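Local coordinates for protein chlorella virus DNA ligase-adenylate (Chlorella virus, PDB 1FVI) that probably seals nicks in duplex DNA as an ATP-dependent ligase, and is captured here as its covalent enzyme-adenylate intermediate, at residues Lys106-Ile109 / Asp110-Glu113; Gly174-Thr177 / Leu178-Ile182. The protein carries 1 engineered substitution. All blocks are in the same frame, centred on the assembly; numbering follows the deposited sequence.

Contact 1. Residues Lys106-Ile109 / Asp110-Glu113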
loop_
_atom_site.group_PDB
_atom_site.type_symbol
_atom_site.label_atom_id
_atom_site.label_comp_id
_atom_site.label_asym_id
_atom_site.label_seq_id
_atom_site.Cartn_x
_atom_site.Cartn_y
_atom_site.Cartn_z
ATOM N N LYS A 106 -11.827 19.762 9.609
ATOM C CA LYS A 106 -10.415 20.034 9.860
ATOM C C LYS A 106 -9.635 19.535 8.630
ATOM O O LYS A 106 -9.913 18.453 8.117
ATOM C CB LYS A 106 -9.934 19.301 11.117
ATOM C CG LYS A 106 -8.420 19.359 11.311
ATOM C CD LYS A 106 -7.931 18.485 12.457
ATOM C CE LYS A 106 -8.258 19.078 13.816
ATOM N NZ LYS A 106 -7.017 19.300 14.615
ATOM N N LYS A 107 -8.701 20.342 8.134
ATOM C CA LYS A 107 -7.903 19.983 6.951
ATOM C C LYS A 107 -7.117 18.686 7.105
ATOM O O LYS A 107 -6.549 18.419 8.163
ATOM C CB LYS A 107 -6.944 21.119 6.588
ATOM C CG LYS A 107 -7.650 22.446 6.330
ATOM C CD LYS A 107 -6.723 23.511 5.761
ATOM C CE LYS A 107 -5.614 23.864 6.735
ATOM N NZ LYS A 107 -4.602 24.763 6.114
ATOM N N TYR A 108 -7.063 17.907 6.025
ATOM C CA TYR A 108 -6.349 16.631 6.003
ATOM C C TYR A 108 -4.950 16.645 6.636
ATOM O O TYR A 108 -4.645 15.773 7.458
ATOM C CB TYR A 108 -6.285 16.069 4.576
ATOM C CG TYR A 108 -5.391 14.853 4.440
ATOM C CD1 TYR A 108 -5.603 13.711 5.221
ATOM C CD2 TYR A 108 -4.318 14.855 3.544
ATOM C CE1 TYR A 108 -4.760 12.599 5.106
ATOM C CE2 TYR A 108 -3.474 13.756 3.422
ATOM C CZ TYR A 108 -3.701 12.631 4.200
ATOM O OH TYR A 108 -2.899 11.524 4.050
ATOM N N ILE A 109 -4.101 17.603 6.259
ATOM C CA ILE A 109 -2.758 17.680 6.842
ATOM C C ILE A 109 -2.829 17.774 8.364
ATOM O O ILE A 109 -1.953 17.268 9.069
ATOM C CB ILE A 109 -1.969 18.942 6.395
ATOM C CG1 ILE A 109 -2.912 20.118 6.125
ATOM C CG2 ILE A 109 -1.014 18.628 5.286
ATOM C CD1 ILE A 109 -2.190 21.440 6.022
ATOM N N ASP A 110 -3.840 18.494 8.848
ATOM C CA ASP A 110 -4.040 18.714 10.268
ATOM C C ASP A 110 -4.506 17.469 11.014
ATOM O O ASP A 110 -4.090 17.223 12.151
ATOM C CB ASP A 110 -5.006 19.878 10.459
ATOM C CG ASP A 110 -4.406 21.205 10.011
ATOM O OD1 ASP A 110 -3.164 21.318 10.007
ATOM O OD2 ASP A 110 -5.159 22.135 9.667
ATOM N N ARG A 111 -5.389 16.695 10.391
ATOM C CA ARG A 111 -5.862 15.454 11.001
ATOM C C ARG A 111 -4.676 14.485 11.074
ATOM O O ARG A 111 -4.551 13.730 12.022
ATOM C CB ARG A 111 -7.021 14.847 10.191
ATOM C CG ARG A 111 -8.231 15.789 10.041
ATOM C CD ARG A 111 -9.500 15.076 9.580
ATOM N NE ARG A 111 -9.328 14.304 8.352
ATOM C CZ ARG A 111 -9.465 14.788 7.120
ATOM N NH1 ARG A 111 -9.784 16.059 6.924
ATOM N NH2 ARG A 111 -9.267 13.997 6.074
ATOM N N VAL A 112 -3.804 14.522 10.068
ATOM C CA VAL A 112 -2.626 13.667 10.045
ATOM C C VAL A 112 -1.718 14.045 11.214
ATOM O O VAL A 112 -1.148 13.169 11.869
ATOM C CB VAL A 112 -1.849 13.801 8.717
ATOM C CG1 VAL A 112 -0.501 13.087 8.811
ATOM C CG2 VAL A 112 -2.666 13.218 7.582
ATOM N N GLU A 113 -1.606 15.346 11.481
ATOM C CA GLU A 113 -0.796 15.837 12.588
ATOM C C GLU A 113 -1.390 15.391 13.923
ATOM O O GLU A 113 -0.664 15.160 14.886
ATOM C CB GLU A 113 -0.707 17.354 12.534
ATOM C CG GLU A 113 0.251 17.945 13.543
ATOM C CD GLU A 113 1.683 17.505 13.332
ATOM O OE1 GLU A 113 2.418 17.458 14.342
ATOM O OE2 GLU A 113 2.077 17.221 12.171
HETATM O O HOH W 1 -7.715 22.509 9.681
#
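Lys107 and Arg111 close the first turn of the helix that starts at Tyr108, the Arg111 amide N donating to Lys107 O at 3.0 Å. The next two bonds of the helix follow in step, with Val112 N bonded to Tyr108 O at 3.0 Å and Glu113 N to Ile109 O. Lys107 is the N-cap residue and has no side-chain acceptor to offer the end of the helix. Its own amide is instead met through a water, which accepts from Lys107 N at 2.8 Å and donates to Asp110 OD2 at 2.6 Å, in place of the direct bond from N-cap amide to third helix residue that forms half of a capping box.

This helix is the connection of a beta-alpha-beta unit between strands 92-99 and 131-135 of the nucleotidyltransferase domain, and its first turn lies close to the adenylate pocket. Arg111 folds back across that turn. With CG beside its own backbone N (chi1 -58°) and a bend at chi3, the guanidinium returns to the residues ahead of the helix. There NH1 reaches Lys106 O at 2.7 Å with the carbonyl oxygen near the guanidinium plane, while Tyr108 CA sits over one face. A salt bridge from NH2 to Asp98 and a second NH1 bond, to Gly169 O, further fix this buried charge.

The Lys106 chain runs past that of Arg111 in the opposite direction, CD lying 3.6 Å from Arg111 CG, and its ammonium continues to a salt bridge with Asp114. Tyr108 sends its ring inward, CG anti to the backbone N (chi1 172°). One face of the ring receives Val112 CG2, 3.3 Å from Tyr108 CE1, and both side chains also touch Pro138; the tyrosine further packs on Leu22 of strand 21-25.

Contact 2. Residues Gly174-Thr177 / Leu178-Ile182; sequences GRST and LKEGI
The flat carboxylate of Glu180 is approached from above its plane by the Thr177 amide, N lying 3.0 Å from Glu180 OE1 and the donor 38° out of that plane. The Thr177 methyl CG2 is close by, 3.7 Å from the same OE1, as is Ser176 CA. OE1 also carries a salt bridge to Lys172, whose ammonium bonds Arg175 O as well, so that one lysine ties the carboxylate to the chain ahead of the turn.

Thr177 returns the bond. Its OG1 stands between the backbone N and the carbonyl carbon (chi1 68°), which turns it to the Glu180 amide, and Glu180 N donates to Thr177 OG1 at 3.1 Å. This reciprocal pair in a T-L-K-E sequence is a capping box, set here on a single helical turn, 178-180, that lacks the regular backbone bonds of a longer helix. Gly181 ends the turn at positive phi (55°), its amide making weak bonds to both Thr177 O and Leu178 O.

Ser176, just ahead of the capping threonine, reaches across to the end of the turn. Its hydroxyl donates to Thr177 O at 3.0 Å and accepts from Ile182 N, 3.1 Å from Ser176 OG, and more weakly from Leu183 N, the residues that lead into strand 184-186 with its AMP-binding Lys185.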
loop_
_atom_site.group_PDB
_atom_site.type_symbol
_atom_site.label_atom_id
_atom_site.label_comp_id
_atom_site.label_asym_id
_atom_site.label_seq_id
_atom_site.Cartn_x
_atom_site.Cartn_y
_atom_site.Cartn_z
ATOM N N GLY A 174 -18.657 10.453 2.059
ATOM C CA GLY A 174 -19.060 9.989 0.750
ATOM C C GLY A 174 -17.868 9.963 -0.184
ATOM O O GLY A 174 -16.728 10.180 0.241
ATOM N N ARG A 175 -18.123 9.720 -1.463
ATOM C CA ARG A 175 -17.050 9.657 -2.444
ATOM C C ARG A 175 -16.648 11.015 -3.012
ATOM O O ARG A 175 -17.482 11.807 -3.421
ATOM C CB ARG A 175 -17.436 8.705 -3.565
ATOM C CG ARG A 175 -16.312 8.417 -4.566
ATOM C CD ARG A 175 -16.812 7.454 -5.647
ATOM N NE ARG A 175 -16.580 6.038 -5.357
ATOM C CZ ARG A 175 -17.333 5.271 -4.579
ATOM N NH1 ARG A 175 -18.417 5.772 -3.992
ATOM N NH2 ARG A 175 -16.974 4.006 -4.358
ATOM N N SER A 176 -15.349 11.273 -3.016
ATOM C CA SER A 176 -14.780 12.515 -3.549
ATOM C C SER A 176 -14.972 12.558 -5.062
ATOM O O SER A 176 -15.056 11.524 -5.721
ATOM C CB SER A 176 -13.268 12.544 -3.259
ATOM O OG SER A 176 -12.644 13.707 -3.765
ATOM N N THR A 177 -15.109 13.757 -5.606
ATOM C CA THR A 177 -15.217 13.886 -7.052
ATOM C C THR A 177 -13.784 14.205 -7.490
ATOM O O THR A 177 -12.927 14.473 -6.648
ATOM C CB THR A 177 -16.156 15.035 -7.463
ATOM O OG1 THR A 177 -15.561 16.285 -7.116
ATOM C CG2 THR A 177 -17.485 14.907 -6.759
ATOM N N LEU A 178 -13.505 14.152 -8.785
ATOM C CA LEU A 178 -12.165 14.453 -9.261
ATOM C C LEU A 178 -11.844 15.920 -8.982
ATOM O O LEU A 178 -10.774 16.231 -8.458
ATOM C CB LEU A 178 -12.030 14.135 -10.758
ATOM C CG LEU A 178 -10.630 14.286 -11.372
ATOM C CD1 LEU A 178 -9.587 13.370 -10.703
ATOM C CD2 LEU A 178 -10.731 13.968 -12.848
ATOM N N LYS A 179 -12.807 16.801 -9.259
ATOM C CA LYS A 179 -12.642 18.241 -9.051
ATOM C C LYS A 179 -12.341 18.595 -7.604
ATOM O O LYS A 179 -11.552 19.500 -7.337
ATOM C CB LYS A 179 -13.885 19.011 -9.497
ATOM C CG LYS A 179 -14.180 18.979 -10.989
ATOM C CD LYS A 179 -15.510 19.682 -11.263
ATOM C CE LYS A 179 -16.021 19.451 -12.680
ATOM N NZ LYS A 179 -17.371 20.058 -12.864
ATOM N N GLU A 180 -12.983 17.904 -6.670
ATOM C CA GLU A 180 -12.736 18.154 -5.249
ATOM C C GLU A 180 -11.293 17.809 -4.890
ATOM O O GLU A 180 -10.681 18.461 -4.039
ATOM C CB GLU A 180 -13.692 17.331 -4.383
ATOM C CG GLU A 180 -15.051 17.965 -4.205
ATOM C CD GLU A 180 -16.088 17.013 -3.634
ATOM O OE1 GLU A 180 -15.842 15.791 -3.578
ATOM O OE2 GLU A 180 -17.179 17.485 -3.263
ATOM N N GLY A 181 -10.759 16.780 -5.546
ATOM C CA GLY A 181 -9.398 16.349 -5.291
ATOM C C GLY A 181 -9.140 16.028 -3.827
ATOM O O GLY A 181 -8.016 16.201 -3.355
ATOM N N ILE A 182 -10.165 15.539 -3.119
ATOM C CA ILE A 182 -10.040 15.220 -1.690
ATOM C C ILE A 182 -9.357 13.882 -1.516
ATOM O O ILE A 182 -8.434 13.739 -0.710
ATOM C CB ILE A 182 -11.440 15.215 -0.981
ATOM C CG1 ILE A 182 -12.027 16.633 -0.945
ATOM C CG2 ILE A 182 -11.346 14.669 0.439
ATOM C CD1 ILE A 182 -13.477 16.654 -0.534
#

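How the contacts relate
Contacts 1 and 2 follow one another in the chain and lie on the same side of its centre, their centres about 17 Å apart and their nearest atoms about 6 Å apart without touching. Both belong to the nucleotidyltransferase part of the ligase and each has a residue near the adenylate. In contact 1 the side chain of Tyr108 comes about 7 Å from AMP and about 4 Å from that of Thr24, an AMP-binding residue. Beside contact 2, the Arg175 side chain, which leaves the turn, comes about 6 Å from AMP and about 10 Å from that of Lys26, the covalent attachment site, and is salt-bridged to a sulfate probably derived from the crystallisation liquor.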